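Udp-n-acetylglucosamine pyrophosphorylase (PDB 4BQH) probably catalyses the formation of UDP-N-acetyl-alpha-D-glucosamine and diphosphate from UTP and N-acetyl-alpha-D-glucosamine 1-phosphate. Local coordinates at residues 281-286 with 432-437; 307-312 with 426-431. All coordinates share one frame; numbering follows the deposited sequence.

Contact 1: 281-286 with 432-437; sequences IDNLLA and DEFGPV
Asn283 OD1 is gripped by two backbone N-H groups, one from across the contact and one from its own loop. Gly435 N donates to Asn283 OD1 at 2.9 Å, almost straight at the hydrogen (176°). Leu285 N, two residues on, donates to Asn283 OD1 at 3.1 Å with a more bent angle; this is an Asx turn. The two donors reach OD1 from opposite faces of the amide plane. The other end of the same amide is also used: Asn283 ND2 donates to Glu433 O at 3.0 Å, and that oxygen lies in the amide plane. CG stands anti to the backbone N of Asn283 (chi1 -175°), on the side of the 433-435 backbone; the three bonds then set the turn of the amide. ND2 also lies at the edge of the Phe434 ring, while Pro436 CD sits over a face of that ring.

The loop 281-286 follows strand 275-280 in the mixed sheet of this GT-A-type domain, and Asn283 to Ala286 form a type I beta turn. The backbones meet in a single bridge at Asn283 and Pro436. Val437 N donates to Asp282 O at 2.7 Å, and Leu284 N to Gly435 O at 2.9 Å. Pro436 CA adds a CA-H...O contact to Asp282 O. Beside the turn, Leu285 lays CB and CD2 against the backbone of Phe434, with CB 3.7 Å from Phe434 N. Leu284 CB and Val437 CG2 make a looser apolar contact at 4.2 Å. Helix 448-471 touches Leu284, Leu285 and Val437.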
# COMPACT_ATOMS: atom_id res chain seq x y z
N ILE A 281 -4.78 0.32 -1.65
CA ILE A 281 -5.69 0.91 -2.62
C ILE A 281 -6.64 1.91 -1.97
O ILE A 281 -7.21 2.75 -2.66
CB ILE A 281 -6.47 -0.17 -3.42
CG1 ILE A 281 -7.17 0.43 -4.69
CG2 ILE A 281 -7.49 -0.86 -2.55
CD1 ILE A 281 -6.36 1.39 -5.54
N ASP A 282 -6.80 1.84 -0.64
CA ASP A 282 -7.70 2.79 0.07
C ASP A 282 -7.23 4.24 0.16
O ASP A 282 -7.99 5.12 0.57
CB ASP A 282 -8.10 2.25 1.47
CG ASP A 282 -6.99 2.37 2.52
OD1 ASP A 282 -5.92 2.99 2.30
OD2 ASP A 282 -7.20 1.82 3.64
N ASN A 283 -5.98 4.50 -0.21
CA ASN A 283 -5.41 5.82 -0.01
C ASN A 283 -5.64 6.68 -1.22
O ASN A 283 -4.93 6.56 -2.23
CB ASN A 283 -3.92 5.71 0.28
CG ASN A 283 -3.30 7.05 0.62
OD1 ASN A 283 -4.00 8.06 0.69
ND2 ASN A 283 -2.00 7.07 0.80
N LEU A 284 -6.64 7.56 -1.15
CA LEU A 284 -6.97 8.40 -2.30
C LEU A 284 -5.81 9.32 -2.67
O LEU A 284 -5.69 9.72 -3.84
CB LEU A 284 -8.20 9.26 -2.00
CG LEU A 284 -8.75 10.09 -3.18
CD1 LEU A 284 -9.26 9.21 -4.32
CD2 LEU A 284 -9.87 11.02 -2.69
N LEU A 285 -5.00 9.70 -1.68
CA LEU A 285 -3.92 10.65 -1.91
C LEU A 285 -2.55 9.99 -2.21
O LEU A 285 -1.52 10.66 -2.17
CB LEU A 285 -3.77 11.58 -0.72
CG LEU A 285 -4.72 12.78 -0.58
CD1 LEU A 285 -6.18 12.53 -0.97
CD2 LEU A 285 -4.60 13.24 0.87
N ALA A 286 -2.57 8.71 -2.55
CA ALA A 286 -1.33 7.94 -2.66
C ALA A 286 -0.40 8.55 -3.71
O ALA A 286 -0.83 8.85 -4.84
CB ALA A 286 -1.63 6.49 -3.01
N ASP A 432 -1.08 15.89 2.04
CA ASP A 432 -0.70 15.71 0.65
C ASP A 432 -0.59 14.22 0.27
O ASP A 432 -0.54 13.89 -0.92
CB ASP A 432 0.66 16.39 0.37
CG ASP A 432 0.60 17.91 0.40
OD1 ASP A 432 -0.51 18.49 0.19
OD2 ASP A 432 1.67 18.54 0.60
N GLU A 433 -0.57 13.34 1.27
CA GLU A 433 -0.05 12.00 1.07
C GLU A 433 -0.94 10.88 1.63
O GLU A 433 -0.75 9.74 1.26
CB GLU A 433 1.34 11.90 1.72
CG GLU A 433 2.42 12.76 1.07
CD GLU A 433 3.26 12.00 0.05
OE1 GLU A 433 3.28 10.77 0.09
OE2 GLU A 433 3.92 12.65 -0.79
N PHE A 434 -1.90 11.20 2.49
CA PHE A 434 -2.60 10.15 3.21
C PHE A 434 -4.06 10.53 3.46
O PHE A 434 -4.34 11.33 4.35
CB PHE A 434 -1.86 9.90 4.55
CG PHE A 434 -2.45 8.80 5.41
CD1 PHE A 434 -2.44 7.47 4.99
CD2 PHE A 434 -3.01 9.12 6.65
CE1 PHE A 434 -3.01 6.48 5.79
CE2 PHE A 434 -3.55 8.13 7.48
CZ PHE A 434 -3.54 6.81 7.05
N GLY A 435 -4.96 9.90 2.70
CA GLY A 435 -6.43 10.11 2.76
C GLY A 435 -7.10 8.76 2.58
O GLY A 435 -7.60 8.43 1.49
N PRO A 436 -7.08 7.94 3.64
CA PRO A 436 -7.60 6.58 3.56
C PRO A 436 -9.13 6.59 3.52
O PRO A 436 -9.78 7.28 4.30
CB PRO A 436 -7.07 5.92 4.84
CG PRO A 436 -6.88 7.03 5.78
CD PRO A 436 -6.55 8.26 4.97
N VAL A 437 -9.68 5.84 2.57
CA VAL A 437 -11.12 5.73 2.42
C VAL A 437 -11.54 4.39 3.04
O VAL A 437 -11.36 3.34 2.44
CB VAL A 437 -11.54 5.80 0.95
CG1 VAL A 437 -13.05 5.75 0.85
CG2 VAL A 437 -10.98 7.08 0.29

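Contact 2: 307-312 with 426-431; sequences KTCPKR and MQVDRD
Arg312 NH2 and Asp431 OD1 form a salt bridge of 2.6 Å. The oxygen lies close to the guanidinium plane, but the nitrogen stands above the carboxylate plane, and the two planes are 88° apart. Water 2 links Arg312 NH1 to the same OD1. Arg430 donates from NH2 to Pro310 O at 2.9 Å, with the oxygen in its guanidinium plane. Water 1 joins Arg430 NE to this carbonyl, which therefore accepts twice.

The two arginines overlap through their chains. Arg430 CD lies over the Arg312 guanidinium, and Arg312 CG lies over that of Arg430, each 3.8 Å above the plane. The like charges are probably eased by Asp431 and by Glu316, which bridges to Arg430 NH1 and accepts from Arg312 N.

Further in, Cys309 SG rests against Arg430 CB at 3.7 Å and Val428 CG2 at 3.9 Å. Thr308 OG1 donates to Gln427 OE1 at 2.7 Å. The Gln427 chain bends at chi2 (99°), which turns CD toward Thr308 and Pro310. Asn353 O takes the amide's NE2.

Behind these side chains, Thr308 N donates to Met426 O, and Val428 N donates to Thr308 O at 2.8 Å. These are two rungs at the end of the parallel pairing between strands 304-309 and 423-427, within the mixed sheet of a GT-A-type nucleotidyltransferase domain.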
# COMPACT_ATOMS: atom_id res chain seq x y z
N LYS A 307 7.42 5.84 4.69
CA LYS A 307 6.85 7.18 4.85
C LYS A 307 6.06 7.27 6.14
O LYS A 307 5.33 6.34 6.50
CB LYS A 307 5.90 7.52 3.69
CG LYS A 307 6.63 8.05 2.49
CD LYS A 307 5.59 8.46 1.44
CE LYS A 307 6.27 9.06 0.23
NZ LYS A 307 5.31 9.20 -0.90
N THR A 308 6.19 8.39 6.82
CA THR A 308 5.54 8.60 8.12
C THR A 308 5.01 10.03 8.14
O THR A 308 5.45 10.86 7.35
CB THR A 308 6.54 8.43 9.27
OG1 THR A 308 7.66 9.31 9.09
CG2 THR A 308 7.06 6.98 9.28
N CYS A 309 4.09 10.30 9.06
CA CYS A 309 3.53 11.65 9.23
C CYS A 309 3.57 12.02 10.72
O CYS A 309 3.46 11.14 11.57
CB CYS A 309 2.06 11.66 8.76
SG CYS A 309 1.92 11.39 6.98
N PRO A 310 3.69 13.33 11.04
CA PRO A 310 3.49 13.72 12.44
C PRO A 310 2.11 13.26 12.95
O PRO A 310 1.14 13.22 12.18
CB PRO A 310 3.54 15.26 12.40
CG PRO A 310 4.08 15.63 11.06
CD PRO A 310 3.87 14.48 10.13
N LYS A 311 2.00 12.91 14.22
CA LYS A 311 0.70 12.57 14.80
C LYS A 311 -0.21 13.80 14.83
O LYS A 311 0.27 14.91 14.99
CB LYS A 311 0.82 11.99 16.22
CG LYS A 311 1.67 10.72 16.27
CD LYS A 311 1.08 9.65 17.18
CE LYS A 311 0.59 10.16 18.52
NZ LYS A 311 0.02 9.12 19.41
N ARG A 312 -1.51 13.58 14.69
CA ARG A 312 -2.49 14.67 14.75
C ARG A 312 -2.64 15.25 16.16
O ARG A 312 -2.96 16.44 16.34
CB ARG A 312 -3.84 14.20 14.18
CG ARG A 312 -3.92 14.40 12.67
CD ARG A 312 -4.32 15.84 12.37
NE ARG A 312 -3.64 16.33 11.18
CZ ARG A 312 -4.17 16.33 9.97
NH1 ARG A 312 -5.41 15.88 9.80
NH2 ARG A 312 -3.47 16.77 8.93
N MET A 426 11.10 8.76 5.82
CA MET A 426 10.80 10.01 5.11
C MET A 426 9.49 10.56 5.72
O MET A 426 8.44 9.97 5.55
CB MET A 426 10.68 9.79 3.60
CG MET A 426 10.51 11.09 2.80
SD MET A 426 10.71 10.76 1.03
CE MET A 426 9.18 10.06 0.64
N GLN A 427 9.61 11.65 6.47
CA GLN A 427 8.45 12.25 7.14
C GLN A 427 7.79 13.20 6.13
O GLN A 427 8.43 14.13 5.67
CB GLN A 427 8.88 12.99 8.41
CG GLN A 427 7.73 13.65 9.19
CD GLN A 427 7.27 12.82 10.39
OE1 GLN A 427 6.97 11.63 10.27
NE2 GLN A 427 7.20 13.47 11.56
N VAL A 428 6.53 12.94 5.80
CA VAL A 428 5.82 13.65 4.74
C VAL A 428 4.59 14.38 5.30
O VAL A 428 4.17 14.15 6.43
CB VAL A 428 5.41 12.73 3.56
CG1 VAL A 428 6.63 12.10 2.90
CG2 VAL A 428 4.41 11.64 4.00
N ASP A 429 4.03 15.24 4.46
CA ASP A 429 2.88 16.06 4.75
C ASP A 429 1.60 15.23 4.62
O ASP A 429 1.21 14.87 3.51
CB ASP A 429 2.91 17.21 3.71
CG ASP A 429 2.08 18.40 4.10
OD1 ASP A 429 0.94 18.20 4.60
OD2 ASP A 429 2.57 19.55 3.85
N ARG A 430 0.92 14.96 5.74
CA ARG A 430 -0.22 14.03 5.75
C ARG A 430 -1.28 14.45 4.75
O ARG A 430 -1.83 13.64 4.02
CB ARG A 430 -0.83 13.93 7.16
CG ARG A 430 -2.00 12.94 7.24
CD ARG A 430 -2.73 13.04 8.58
NE ARG A 430 -1.84 12.73 9.70
CZ ARG A 430 -2.06 11.77 10.61
NH1 ARG A 430 -3.12 10.97 10.52
NH2 ARG A 430 -1.19 11.60 11.60
N ASP A 431 -1.56 15.74 4.72
CA ASP A 431 -2.64 16.23 3.90
C ASP A 431 -2.34 16.18 2.41
O ASP A 431 -3.24 16.37 1.60
CB ASP A 431 -3.07 17.61 4.37
CG ASP A 431 -3.83 17.57 5.70
OD1 ASP A 431 -3.88 16.52 6.38
OD2 ASP A 431 -4.40 18.59 6.08
O HOH W 1 0.00 14.87 10.41
O HOH W 2 -5.72 14.59 7.38

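Contacts 1 and 2 have centres about 12 Å apart and share helix 430-433. Contact 2 pairs strand 423-427 and the start of this helix with 307-312. In contact 1 the end of the helix and the residues after it pack on the loop 281-286. The two are also joined directly: Glu433 OE1 makes a salt bridge of 2.7 Å with Lys307 NZ, which has a second acidic partner in Asp290. Packing adds to this, with Glu433 CG 3.7 Å from Val428 CG2 and Leu285 CD2 3.5 Å from Asp431 O. Together they join the loop after strand 275-280 to the ends of the paired strands 304-309 and 423-427. The bound inhibitor sits in another part of the chain, away from both.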